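Local structure of surface presentation of antigens protein SpaO (Shigella flexneri, 4TT9) at residues V54-N59 against Y75-S80. The protein is required for invasion and for secretion and surface presentation of the Ipa antigens, here represented by its C-terminal SpoA domain of the FliN family. Numbering follows the deposited sequence.
Sequences VNIKVN and YGIEIS
Ile56 and Ile79 mark the nearest backbone approach between strands 54-58 and 75-79, with 8.9 Å from CA to CA, too far apart for the two to pair as neighbours. Strand 61-70 pairs antiparallel with both of them, so what joins 54-59 to 75-80 directly is a small apolar contact between side chains. Ile56 carries the contact from its side: its CG1 lies anti to its own carbonyl carbon (chi1 -44°) and the arm runs on extended through CD1 (chi2 178°), which brings CD1 up to Ile77. There CD1 meets the CG2 branch of Ile77 at 4.0 Å, methyl against methyl. The two side chains run by one another, pointing opposite ways. The same Ile56 CD1 also lies 4.5 Å from CG1 of Ile79, a looser touch that leaves this methyl against both isoleucines of 75-80. Ile77 also packs on Phe23 of strand 18-31, while Phe44 of the second subunit packs on both Ile56 and Ile79. Tyr75, Ile77 and Glu78 pair in an antiparallel ladder with a strand of that subunit, continuing the sheet across the interface. An antiparallel sheet continued from one copy to the other, with an apolar core of isoleucines and phenylalanines from both intertwined chains, is characteristic of the SpoA dimer of the FliN family.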
# COMPACT_ATOMS: atom_id res chain seq x y z
N VAL B 54 -0.06 -7.90 -1.10
CA VAL B 54 0.21 -6.69 -0.34
C VAL B 54 1.28 -6.99 0.69
O VAL B 54 1.24 -8.03 1.36
CB VAL B 54 -1.03 -6.25 0.43
CG1 VAL B 54 -0.87 -4.82 0.91
CG2 VAL B 54 -2.25 -6.38 -0.44
N ASN B 55 2.25 -6.08 0.79
CA ASN B 55 3.33 -6.19 1.78
C ASN B 55 2.98 -5.40 3.01
O ASN B 55 2.61 -4.23 2.91
CB ASN B 55 4.63 -5.66 1.21
CG ASN B 55 5.20 -6.55 0.15
OD1 ASN B 55 4.79 -7.70 0.02
ND2 ASN B 55 6.15 -6.04 -0.61
N ILE B 56 3.08 -6.02 4.17
CA ILE B 56 2.74 -5.31 5.39
C ILE B 56 4.03 -4.90 6.08
O ILE B 56 4.88 -5.75 6.37
CB ILE B 56 1.85 -6.15 6.30
CG1 ILE B 56 0.76 -6.82 5.46
CG2 ILE B 56 1.24 -5.29 7.40
CD1 ILE B 56 -0.17 -7.73 6.22
N LYS B 57 4.16 -3.60 6.32
CA LYS B 57 5.36 -3.04 6.91
C LYS B 57 5.03 -2.39 8.23
O LYS B 57 3.99 -1.76 8.37
CB LYS B 57 5.99 -2.01 5.98
CG LYS B 57 6.75 -2.57 4.79
CD LYS B 57 7.57 -1.46 4.15
CE LYS B 57 8.52 -1.98 3.09
NZ LYS B 57 9.24 -0.85 2.43
N VAL B 58 5.92 -2.54 9.20
CA VAL B 58 5.77 -1.84 10.46
C VAL B 58 7.02 -0.99 10.66
O VAL B 58 8.12 -1.54 10.71
CB VAL B 58 5.63 -2.82 11.63
CG1 VAL B 58 5.61 -2.07 12.95
CG2 VAL B 58 4.37 -3.64 11.48
N ASN B 59 6.86 0.32 10.75
CA ASN B 59 8.00 1.24 10.83
C ASN B 59 9.06 0.97 9.78
O ASN B 59 10.26 1.09 10.06
CB ASN B 59 8.63 1.24 12.23
CG ASN B 59 7.71 1.82 13.27
OD1 ASN B 59 6.69 2.42 12.94
ND2 ASN B 59 8.05 1.65 14.53
N TYR B 75 -13.18 -2.87 3.38
CA TYR B 75 -12.10 -3.64 2.78
C TYR B 75 -11.23 -4.14 3.90
O TYR B 75 -11.11 -3.49 4.94
CB TYR B 75 -11.25 -2.75 1.87
CG TYR B 75 -11.87 -2.48 0.53
CD1 TYR B 75 -11.67 -3.36 -0.52
CD2 TYR B 75 -12.65 -1.37 0.32
CE1 TYR B 75 -12.23 -3.13 -1.75
CE2 TYR B 75 -13.21 -1.13 -0.91
CZ TYR B 75 -13.00 -2.02 -1.94
OH TYR B 75 -13.56 -1.80 -3.18
N GLY B 76 -10.60 -5.29 3.70
CA GLY B 76 -9.75 -5.85 4.74
C GLY B 76 -8.52 -6.44 4.09
O GLY B 76 -8.51 -6.66 2.88
N ILE B 77 -7.49 -6.68 4.89
CA ILE B 77 -6.28 -7.35 4.41
C ILE B 77 -6.12 -8.66 5.16
O ILE B 77 -5.69 -8.67 6.31
CB ILE B 77 -5.01 -6.47 4.56
CG1 ILE B 77 -4.96 -5.41 3.47
CG2 ILE B 77 -3.74 -7.30 4.42
CD1 ILE B 77 -5.63 -4.12 3.86
N GLU B 78 -6.50 -9.75 4.50
CA GLU B 78 -6.31 -11.07 5.08
C GLU B 78 -4.82 -11.38 5.06
O GLU B 78 -4.13 -11.05 4.09
CB GLU B 78 -7.09 -12.13 4.31
CG GLU B 78 -7.09 -13.51 4.98
CD GLU B 78 -7.91 -14.55 4.24
OE1 GLU B 78 -8.83 -14.16 3.48
OE2 GLU B 78 -7.64 -15.75 4.41
N ILE B 79 -4.32 -11.99 6.13
CA ILE B 79 -2.89 -12.21 6.27
C ILE B 79 -2.49 -13.60 5.78
O ILE B 79 -3.06 -14.61 6.19
CB ILE B 79 -2.43 -12.00 7.73
CG1 ILE B 79 -2.89 -10.63 8.23
CG2 ILE B 79 -0.91 -12.11 7.85
CD1 ILE B 79 -2.76 -10.48 9.70
N SER B 80 -1.50 -13.63 4.90
CA SER B 80 -1.08 -14.87 4.27
C SER B 80 0.28 -15.29 4.79
O SER B 80 0.62 -16.47 4.71
CB SER B 80 -1.05 -14.70 2.76
OG SER B 80 -0.33 -13.54 2.37